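Mll5499 protein (Mesorhizobium loti, PDB 3BDE) is of unknown function but forms a homodimer of the stress-responsive alpha/beta barrel (Dabb) family, each chain having a ferredoxin-like fold. Local coordinates at residues M20-V26 with F108-V114; I48-I52 with Y87-H93. All blocks are in the same frame, centred on the assembly; numbering follows the deposited sequence.

Contact 1 (M20-V26 with F108-V114); sequences MIRHTVV and FLEIDYV. With EDO (1,2-ethanediol), chain J; EDO (1,2-ethanediol), chain D.
His23 and Asp112 face each other as a non-hydrogen-bonded pair of two antiparallel strands, their side chains running side by side off the helix-covered face of the sheet. With CG anti to the backbone N (chi1 170°), the His23 ring turns ND1 toward Asp112 OD1, to which it donates at 2.6 Å, almost straight (171°). The carboxylate oxygen lies in the imidazole plane and is met on its syn side but tilted out of the carboxylate plane, the two planes being 66° apart. On the far edge of the ring, His23 NE2 is 3.0 Å from O2 of an ethanediol, and the other carboxylate oxygen, Asp112 OD2, is bonded to Tyr84 OH of helix 81-88. Glu110 OE1 comes to 3.5 Å from His23 CE1, at the ring edge, without bonding.

Arg22-Tyr113, Thr24-Ile111 and Val26-Leu109 are the hydrogen-bonded pairs, the Thr24 N to Ile111 O bond being weak. The opposite face carries Thr24 and Ile111. Thr24 OG1 sits between its backbone N and carbonyl carbon and donates to Ile111 O at 2.5 Å, in the carbonyl plane on a lone pair; the same hydroxyl accepts from O1 of a second ethanediol, whose O2 reaches Tyr113 OH. Further along, in one of two conformers of each valine, Val26 CG1 lies alongside Leu109 CB at 3.6 Å and Val25 CG2, on the histidine side, meets Phe108 CD2 obliquely.

Strand 105-115 continues the sheet into the second subunit through Tyr113 and Val114. Tyr84 positions Asp112, whose OD1 fixes the His23 ring rotation, presenting NE2 to the diol.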
HETATM    1  N   MSE A  20      -9.716   0.790 -12.506  1.00 34.94           N
HETATM    2  CA  MSE A  20      -9.520   0.108 -11.211  1.00 31.37           C
HETATM    3  C   MSE A  20      -8.904   0.978 -10.123  1.00 25.21           C
HETATM    4  O   MSE A  20      -7.977   1.730 -10.399  1.00 22.07           O
HETATM    5  CB  MSE A  20      -8.649  -1.154 -11.424  1.00 30.81           C
HETATM    6  CG  MSE A  20      -8.374  -2.029 -10.197  1.00 35.80           C
HETATM    7 SE   MSE A  20      -6.864  -1.447  -9.091  0.75 43.26          SE
HETATM    8  CE  MSE A  20      -5.345  -2.580  -9.441  1.00 20.24           C
ATOM      9  N   ILE A  21      -9.427   0.855  -8.902  1.00 21.65           N
ATOM     10  CA  ILE A  21      -8.917   1.572  -7.745  1.00 18.25           C
ATOM     11  C   ILE A  21      -8.534   0.547  -6.677  1.00 19.26           C
ATOM     12  O   ILE A  21      -9.352  -0.297  -6.306  1.00 20.54           O
ATOM     13  CB  ILE A  21      -9.921   2.593  -7.144  1.00 19.20           C
ATOM     14  CG1 ILE A  21     -10.388   3.589  -8.222  1.00 19.75           C
ATOM     15  CG2 ILE A  21      -9.305   3.320  -5.876  1.00 21.74           C
ATOM     16  CD1 ILE A  21     -11.414   4.593  -7.749  1.00 14.49           C
ATOM     17  N   ARG A  22      -7.295   0.635  -6.199  1.00 15.61           N
ATOM     18  CA  ARG A  22      -6.830  -0.199  -5.101  1.00 15.89           C
ATOM     19  C   ARG A  22      -6.903   0.670  -3.850  1.00 14.91           C
ATOM     20  O   ARG A  22      -6.144   1.618  -3.710  1.00 16.54           O
ATOM     21  CB  ARG A  22      -5.428  -0.698  -5.341  1.00 16.16           C
ATOM     22  CG  ARG A  22      -4.932  -1.639  -4.283  1.00 16.19           C
ATOM     23  CD  ARG A  22      -3.557  -2.106  -4.626  1.00 23.06           C
ATOM     24  NE  ARG A  22      -3.594  -2.898  -5.843  1.00 23.16           N
ATOM     25  CZ  ARG A  22      -2.621  -3.033  -6.740  1.00 28.70           C
ATOM     26  NH1 ARG A  22      -1.449  -2.401  -6.611  1.00 26.56           N
ATOM     27  NH2 ARG A  22      -2.845  -3.816  -7.792  1.00 30.09           N
ATOM     28  N   HIS A  23      -7.841   0.342  -2.973  1.00 14.54           N
ATOM     29  CA  HIS A  23      -8.065   1.057  -1.723  1.00 14.52           C
ATOM     30  C   HIS A  23      -7.321   0.344  -0.619  1.00 14.26           C
ATOM     31  O   HIS A  23      -7.503  -0.891  -0.424  1.00 15.65           O
ATOM     32  CB  HIS A  23      -9.559   1.119  -1.402  1.00 15.41           C
ATOM     33  CG  HIS A  23      -9.875   1.615  -0.025  1.00 17.03           C
ATOM     34  ND1 HIS A  23      -9.390   2.797   0.480  1.00 18.87           N
ATOM     35  CD2 HIS A  23     -10.663   1.094   0.939  1.00 21.39           C
ATOM     36  CE1 HIS A  23      -9.848   2.971   1.704  1.00 26.06           C
ATOM     37  NE2 HIS A  23     -10.612   1.942   2.012  1.00 19.49           N
ATOM     38  N   THR A  24      -6.452   1.078   0.065  1.00 15.34           N
ATOM     39  CA  THR A  24      -5.739   0.498   1.202  1.00 16.06           C
ATOM     40  C   THR A  24      -5.768   1.385   2.412  1.00 16.96           C
ATOM     41  O   THR A  24      -5.849   2.626   2.297  1.00 14.02           O
ATOM     42  CB  THR A  24      -4.252   0.168   0.891  1.00 19.53           C
ATOM     43  OG1 THR A  24      -3.439   1.347   1.001  1.00 18.49           O
ATOM     44  CG2 THR A  24      -4.077  -0.475  -0.501  1.00 20.41           C
ATOM     45  N   VAL A  25      -5.694   0.748   3.584  1.00 14.79           N
ATOM     46  CA  VAL A  25      -5.587   1.476   4.854  0.50 14.38           C
ATOM     47  C   VAL A  25      -4.556   0.752   5.720  1.00 13.76           C
ATOM     48  O   VAL A  25      -4.632  -0.460   5.838  1.00 14.64           O
ATOM     49  CB  VAL A  25      -6.978   1.626   5.556  0.50 13.75           C
ATOM     50  CG1 VAL A  25      -7.631   0.245   5.873  0.50  9.15           C
ATOM     51  CG2 VAL A  25      -6.862   2.481   6.804  0.50 22.35           C
ATOM     52  N   VAL A  26      -3.591   1.493   6.271  1.00 13.60           N
ATOM     53  CA  VAL A  26      -2.569   0.953   7.175  0.50 16.41           C
ATOM     54  C   VAL A  26      -2.967   1.484   8.556  1.00 16.28           C
ATOM     55  O   VAL A  26      -3.326   2.656   8.677  1.00 17.49           O
ATOM     56  CB  VAL A  26      -1.111   1.344   6.724  0.50 18.50           C
ATOM     57  CG1 VAL A  26      -0.797   2.806   6.978  0.50 20.11           C
ATOM     58  CG2 VAL A  26      -0.067   0.475   7.406  0.50 14.85           C
ATOM     59  N   PHE A 108      -4.273   5.714  11.706  1.00 15.70           N
ATOM     60  CA  PHE A 108      -4.272   5.113  10.377  1.00 17.65           C
ATOM     61  C   PHE A 108      -3.900   6.093   9.269  1.00 18.90           C
ATOM     62  O   PHE A 108      -3.867   7.310   9.472  1.00 17.35           O
ATOM     63  CB  PHE A 108      -5.655   4.469  10.078  1.00 17.44           C
ATOM     64  CG  PHE A 108      -6.762   5.462   9.812  1.00 15.78           C
ATOM     65  CD1 PHE A 108      -7.490   6.023  10.871  1.00 18.88           C
ATOM     66  CD2 PHE A 108      -7.121   5.807   8.510  1.00 21.09           C
ATOM     67  CE1 PHE A 108      -8.532   6.962  10.623  1.00 23.75           C
ATOM     68  CE2 PHE A 108      -8.179   6.748   8.269  1.00 22.71           C
ATOM     69  CZ  PHE A 108      -8.861   7.312   9.312  1.00 21.08           C
ATOM     70  N   LEU A 109      -3.606   5.529   8.103  1.00 20.49           N
ATOM     71  CA  LEU A 109      -3.359   6.284   6.873  1.00 20.49           C
ATOM     72  C   LEU A 109      -4.139   5.555   5.788  1.00 19.72           C
ATOM     73  O   LEU A 109      -4.100   4.328   5.742  1.00 19.52           O
ATOM     74  CB  LEU A 109      -1.891   6.248   6.465  1.00 23.68           C
ATOM     75  CG  LEU A 109      -0.854   7.000   7.283  1.00 30.24           C
ATOM     76  CD1 LEU A 109       0.563   6.562   6.883  1.00 30.76           C
ATOM     77  CD2 LEU A 109      -1.049   8.511   7.105  1.00 39.52           C
ATOM     78  N   GLU A 110      -4.833   6.303   4.946  1.00 20.95           N
ATOM     79  CA  GLU A 110      -5.510   5.753   3.786  1.00 23.35           C
ATOM     80  C   GLU A 110      -4.603   6.052   2.606  1.00 20.44           C
ATOM     81  O   GLU A 110      -4.173   7.185   2.453  1.00 19.81           O
ATOM     82  CB  GLU A 110      -6.869   6.402   3.538  1.00 23.98           C
ATOM     83  CG  GLU A 110      -7.974   5.947   4.447  1.00 29.52           C
ATOM     84  CD  GLU A 110      -9.340   6.476   4.006  1.00 33.81           C
ATOM     85  OE1 GLU A 110      -9.704   6.291   2.819  1.00 39.99           O
ATOM     86  OE2 GLU A 110     -10.059   7.060   4.855  1.00 48.30           O
ATOM     87  N   ILE A 111      -4.285   5.033   1.803  1.00 20.08           N
ATOM     88  CA  ILE A 111      -3.480   5.180   0.586  1.00 17.60           C
ATOM     89  C   ILE A 111      -4.226   4.427  -0.530  1.00 17.37           C
ATOM     90  O   ILE A 111      -4.388   3.207  -0.453  1.00 17.61           O
ATOM     91  CB  ILE A 111      -2.052   4.598   0.773  1.00 16.83           C
ATOM     92  CG1 ILE A 111      -1.314   5.293   1.944  1.00 21.16           C
ATOM     93  CG2 ILE A 111      -1.249   4.809  -0.459  1.00 13.44           C
ATOM     94  CD1 ILE A 111      -0.218   4.423   2.574  1.00 25.39           C
ATOM     95  N   ASP A 112      -4.740   5.179  -1.499  1.00 16.51           N
ATOM     96  CA  ASP A 112      -5.525   4.659  -2.616  1.00 17.35           C
ATOM     97  C   ASP A 112      -4.726   4.836  -3.878  1.00 16.05           C
ATOM     98  O   ASP A 112      -4.103   5.895  -4.072  1.00 18.70           O
ATOM     99  CB  ASP A 112      -6.854   5.409  -2.747  1.00 16.76           C
ATOM    100  CG  ASP A 112      -7.788   5.209  -1.562  1.00 18.55           C
ATOM    101  OD1 ASP A 112      -7.632   4.251  -0.784  1.00 17.22           O
ATOM    102  OD2 ASP A 112      -8.717   6.045  -1.410  1.00 17.63           O
ATOM    103  N   TYR A 113      -4.799   3.841  -4.763  1.00 15.06           N
ATOM    104  CA  TYR A 113      -4.053   3.820  -5.972  1.00 14.17           C
ATOM    105  C   TYR A 113      -4.851   3.522  -7.215  1.00 15.30           C
ATOM    106  O   TYR A 113      -5.851   2.797  -7.171  1.00 17.37           O
ATOM    107  CB  TYR A 113      -2.986   2.738  -5.928  1.00 16.56           C
ATOM    108  CG  TYR A 113      -1.944   2.856  -4.866  1.00 11.83           C
ATOM    109  CD1 TYR A 113      -1.011   3.875  -4.906  1.00 19.57           C
ATOM    110  CD2 TYR A 113      -1.810   1.869  -3.889  1.00 17.73           C
ATOM    111  CE1 TYR A 113       0.001   3.968  -3.963  1.00 19.98           C
ATOM    112  CE2 TYR A 113      -0.801   1.931  -2.959  1.00 21.57           C
ATOM    113  CZ  TYR A 113       0.114   2.984  -3.002  1.00 20.10           C
ATOM    114  OH  TYR A 113       1.115   3.072  -2.074  1.00 27.40           O
ATOM    115  N   VAL A 114      -4.374   4.088  -8.322  1.00 14.13           N
ATOM    116  CA  VAL A 114      -4.817   3.665  -9.648  1.00 13.69           C
ATOM    117  C   VAL A 114      -3.550   3.360 -10.473  1.00 14.86           C
ATOM    118  O   VAL A 114      -2.466   3.891 -10.166  1.00 12.58           O
ATOM    119  CB  VAL A 114      -5.693   4.686 -10.364  1.00 13.99           C
ATOM    120  CG1 VAL A 114      -6.929   4.976  -9.580  1.00 18.10           C
ATOM    121  CG2 VAL A 114      -4.920   5.962 -10.723  1.00 10.07           C
TER
HETATM  122  C1  EDO J 109      -0.664   0.220   0.581  0.50 21.08           C
HETATM  123  O1  EDO J 109      -0.920   0.761   1.882  0.50 19.76           O
HETATM  124  C2  EDO J 109       0.821   0.183   0.289  0.50 23.87           C
HETATM  125  O2  EDO J 109       1.306   1.440  -0.180  0.50 26.51           O
HETATM  126  C1  EDO D 103     -12.521   0.254   6.369  1.00 20.79           C
HETATM  127  O1  EDO D 103     -13.245   1.477   6.532  1.00 18.66           O
HETATM  128  C2  EDO D 103     -11.609   0.342   5.161  1.00 18.14           C
HETATM  129  O2  EDO D 103     -12.434   0.600   4.024  1.00 20.83           O

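Contact 2 (I48-I52 with Y87-H93). With EDO (1,2-ethanediol), chain D; EDO (1,2-ethanediol), chain K.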
ATOM      1  N   ILE A  48     -17.441  -8.776   7.517  1.00 18.76           N
ATOM      2  CA  ILE A  48     -18.323  -7.663   7.160  1.00 19.11           C
ATOM      3  C   ILE A  48     -17.976  -7.013   5.817  1.00 17.87           C
ATOM      4  O   ILE A  48     -18.844  -6.870   4.939  1.00 15.60           O
ATOM      5  CB  ILE A  48     -18.334  -6.567   8.307  1.00 19.14           C
ATOM      6  CG1 ILE A  48     -18.996  -7.138   9.575  1.00 21.87           C
ATOM      7  CG2 ILE A  48     -19.100  -5.273   7.919  1.00 19.95           C
ATOM      8  CD1 ILE A  48     -18.866  -6.223  10.777  1.00 23.58           C
ATOM      9  N   LEU A  49     -16.718  -6.615   5.687  1.00 17.92           N
ATOM     10  CA  LEU A  49     -16.267  -5.826   4.533  1.00 17.18           C
ATOM     11  C   LEU A  49     -16.159  -6.619   3.262  1.00 16.29           C
ATOM     12  O   LEU A  49     -16.503  -6.091   2.203  1.00 16.21           O
ATOM     13  CB  LEU A  49     -14.958  -5.115   4.838  1.00 12.18           C
ATOM     14  CG  LEU A  49     -14.902  -4.184   6.066  1.00 16.04           C
ATOM     15  CD1 LEU A  49     -13.523  -3.595   6.280  1.00 16.74           C
ATOM     16  CD2 LEU A  49     -15.946  -3.092   5.974  1.00 16.14           C
ATOM     17  N   SER A  50     -15.701  -7.874   3.353  1.00 17.83           N
ATOM     18  CA  SER A  50     -15.539  -8.716   2.137  1.00 19.17           C
ATOM     19  C   SER A  50     -16.891  -9.139   1.500  1.00 19.26           C
ATOM     20  O   SER A  50     -16.925  -9.523   0.330  1.00 21.24           O
ATOM     21  CB  SER A  50     -14.641  -9.926   2.413  1.00 20.85           C
ATOM     22  OG  SER A  50     -15.318 -10.875   3.176  1.00 18.21           O
ATOM     23  N   ALA A  51     -17.972  -9.058   2.281  1.00 16.54           N
ATOM     24  CA  ALA A  51     -19.336  -9.391   1.841  1.00 19.10           C
ATOM     25  C   ALA A  51     -20.040  -8.258   1.086  1.00 19.09           C
ATOM     26  O   ALA A  51     -21.089  -8.486   0.460  1.00 20.75           O
ATOM     27  CB  ALA A  51     -20.179  -9.795   3.071  1.00 18.23           C
ATOM     28  N   ILE A  52     -19.488  -7.048   1.126  1.00 16.25           N
ATOM     29  CA  ILE A  52     -20.120  -5.901   0.467  1.00 16.22           C
ATOM     30  C   ILE A  52     -19.944  -5.979  -1.040  1.00 18.38           C
ATOM     31  O   ILE A  52     -18.828  -6.211  -1.494  1.00 16.22           O
ATOM     32  CB  ILE A  52     -19.578  -4.576   1.017  1.00 16.43           C
ATOM     33  CG1 ILE A  52     -19.913  -4.476   2.523  1.00 21.45           C
ATOM     34  CG2 ILE A  52     -20.206  -3.373   0.255  1.00 17.72           C
ATOM     35  CD1 ILE A  52     -19.331  -3.286   3.192  1.00 18.48           C
ATOM     36  N   TYR A  87     -19.421   1.227  -1.936  1.00 13.80           N
ATOM     37  CA  TYR A  87     -18.894   0.512  -0.771  1.00 14.86           C
ATOM     38  C   TYR A  87     -18.877   1.451   0.453  1.00 15.15           C
ATOM     39  O   TYR A  87     -19.357   1.098   1.538  1.00 16.95           O
ATOM     40  CB  TYR A  87     -17.477   0.010  -1.050  1.00 15.62           C
ATOM     41  CG  TYR A  87     -16.629  -0.295   0.160  1.00 16.01           C
ATOM     42  CD1 TYR A  87     -16.752  -1.520   0.852  1.00 13.90           C
ATOM     43  CD2 TYR A  87     -15.676   0.612   0.600  1.00 13.90           C
ATOM     44  CE1 TYR A  87     -15.920  -1.801   1.954  1.00 16.70           C
ATOM     45  CE2 TYR A  87     -14.849   0.340   1.704  1.00 15.86           C
ATOM     46  CZ  TYR A  87     -14.978  -0.870   2.362  1.00 16.24           C
ATOM     47  OH  TYR A  87     -14.166  -1.128   3.437  1.00 17.53           O
ATOM     48  N   ASN A  88     -18.305   2.642   0.273  1.00 16.59           N
ATOM     49  CA  ASN A  88     -18.175   3.612   1.382  1.00 15.46           C
ATOM     50  C   ASN A  88     -19.517   3.931   2.027  1.00 16.96           C
ATOM     51  O   ASN A  88     -19.611   3.995   3.251  1.00 15.78           O
ATOM     52  CB  ASN A  88     -17.535   4.912   0.875  1.00 18.15           C
ATOM     53  CG  ASN A  88     -17.323   5.935   1.982  1.00 22.54           C
ATOM     54  OD1 ASN A  88     -16.357   5.853   2.741  1.00 25.66           O
ATOM     55  ND2 ASN A  88     -18.224   6.899   2.073  1.00 21.69           N
ATOM     56  N   ASP A  89     -20.536   4.107   1.178  1.00 13.79           N
ATOM     57  CA  ASP A  89     -21.895   4.478   1.609  1.00 16.83           C
ATOM     58  C   ASP A  89     -22.804   3.310   1.978  1.00 17.21           C
ATOM     59  O   ASP A  89     -23.926   3.535   2.420  1.00 16.01           O
ATOM     60  CB  ASP A  89     -22.576   5.314   0.509  1.00 13.94           C
ATOM     61  CG  ASP A  89     -21.911   6.654   0.280  1.00 20.20           C
ATOM     62  OD1 ASP A  89     -20.971   7.013   1.009  1.00 18.09           O
ATOM     63  OD2 ASP A  89     -22.356   7.356  -0.652  1.00 17.83           O
ATOM     64  N   HIS A  90     -22.325   2.080   1.820  1.00 15.72           N
ATOM     65  CA  HIS A  90     -23.124   0.888   2.125  1.00 16.69           C
ATOM     66  C   HIS A  90     -23.401   0.893   3.631  1.00 16.68           C
ATOM     67  O   HIS A  90     -22.501   1.227   4.408  1.00 13.39           O
ATOM     68  CB  HIS A  90     -22.399  -0.397   1.726  1.00 16.60           C
ATOM     69  CG  HIS A  90     -23.279  -1.604   1.770  1.00 18.33           C
ATOM     70  ND1 HIS A  90     -23.604  -2.240   2.946  1.00 17.49           N
ATOM     71  CD2 HIS A  90     -23.944  -2.260   0.789  1.00 17.78           C
ATOM     72  CE1 HIS A  90     -24.427  -3.243   2.686  1.00 19.55           C
ATOM     73  NE2 HIS A  90     -24.649  -3.275   1.388  1.00 21.42           N
ATOM     74  N   PRO A  91     -24.644   0.585   4.047  1.00 16.83           N
ATOM     75  CA  PRO A  91     -24.966   0.576   5.489  1.00 18.26           C
ATOM     76  C   PRO A  91     -24.028  -0.259   6.374  1.00 17.03           C
ATOM     77  O   PRO A  91     -23.731   0.137   7.516  1.00 17.21           O
ATOM     78  CB  PRO A  91     -26.401   0.032   5.524  1.00 18.16           C
ATOM     79  CG  PRO A  91     -26.963   0.348   4.199  1.00 19.76           C
ATOM     80  CD  PRO A  91     -25.840   0.299   3.226  1.00 18.16           C
ATOM     81  N   ASP A  92     -23.586  -1.413   5.869  1.00 17.40           N
ATOM     82  CA  ASP A  92     -22.654  -2.274   6.589  1.00 16.79           C
ATOM     83  C   ASP A  92     -21.297  -1.593   6.815  1.00 18.28           C
ATOM     84  O   ASP A  92     -20.684  -1.781   7.873  1.00 17.38           O
ATOM     85  CB  ASP A  92     -22.405  -3.619   5.848  1.00 18.48           C
ATOM     86  CG  ASP A  92     -23.636  -4.512   5.758  1.00 20.64           C
ATOM     87  OD1 ASP A  92     -24.738  -4.131   6.194  1.00 23.50           O
ATOM     88  OD2 ASP A  92     -23.504  -5.611   5.186  1.00 22.90           O
ATOM     89  N   HIS A  93     -20.827  -0.838   5.814  1.00 15.42           N
ATOM     90  CA  HIS A  93     -19.552  -0.123   5.941  1.00 16.02           C
ATOM     91  C   HIS A  93     -19.712   1.061   6.901  1.00 15.33           C
ATOM     92  O   HIS A  93     -18.890   1.279   7.762  1.00 15.53           O
ATOM     93  CB  HIS A  93     -19.037   0.354   4.593  1.00 14.57           C
ATOM     94  CG  HIS A  93     -17.735   1.078   4.686  1.00 16.91           C
ATOM     95  ND1 HIS A  93     -17.627   2.442   4.506  1.00 14.43           N
ATOM     96  CD2 HIS A  93     -16.506   0.645   5.057  1.00 15.04           C
ATOM     97  CE1 HIS A  93     -16.374   2.806   4.708  1.00 18.11           C
ATOM     98  NE2 HIS A  93     -15.668   1.731   5.029  1.00 18.08           N
TER
HETATM   99  C1  EDO D 103     -12.521   0.254   6.369  1.00 20.79           C
HETATM  100  O1  EDO D 103     -13.245   1.477   6.532  1.00 18.66           O
HETATM  101  C2  EDO D 103     -11.609   0.342   5.161  1.00 18.14           C
HETATM  102  O2  EDO D 103     -12.434   0.600   4.024  1.00 20.83           O
HETATM  103  C1  EDO K 110     -18.691   5.649   6.595  1.00 44.14           C
HETATM  104  O1  EDO K 110     -19.581   6.521   7.300  1.00 41.11           O
HETATM  105  C2  EDO K 110     -17.804   6.483   5.687  1.00 45.63           C
HETATM  106  O2  EDO K 110     -16.461   5.983   5.693  1.00 52.04           O
HETATM  107  O   HOH W   1     -21.406  -7.093   5.436  1.00 23.11           O
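This is an apolar contact between helix ends: the C-terminal end of helix 36-50 and the loop after it pack against the turn joining helices 81-88 and 91-104, above the sheet. Ile52 is the wedge. Its CD1 reaches 3.9 Å from Tyr87 CD1, the two side chains crossing at about a right angle, and also touches His93 CB. The other branch, CG2, lies over the face of the His90 ring as an off-centre CH-pi contact, 4.2 Å from the centroid.

Leu49 CD2 comes in at the edge of the His93 ring, 3.9 Å from His93 CD2, and approaches Tyr87 OH as well. His93 packs over one face of the Tyr87 ring, and its rotation is set by ND1 donating to Asn88 O at 2.8 Å. Tyr87 OH and His93 NE2 then grip O2 and O1 of the same ethanediol.

At the outer side a water donates to both Ile48 O and Asp92 OD2, linking the segments where no direct hydrogen bond does. His90 ND1 accepts from Asp92 N at 3.0 Å, a side-chain N-cap of helix 91-104. The arrangement belongs to the helical layer of a ferredoxin-like fold, and the diol may mark a pocket between the sheet and the helices.

In the fold
From the N terminus, strand 21-29 leads into helix 36-50, whose end enters contact 2. Strands 58-63 and 72-78 follow, then helix 81-88 and the turn into helix 91-104, which closes the loop of contact 2. Helix 91-104 runs on into strand 105-115, and that strand's pairing with strand 21-29 closes contact 1, so contact 2 is nested inside the larger loop. Contact 1 joins the chain's first and last strands within the sheet; contact 2 joins the helices above it. Their centres lie about 16 Å apart and the segments do not touch, but one ethanediol bridges them, which may mark a pocket between sheet and helices.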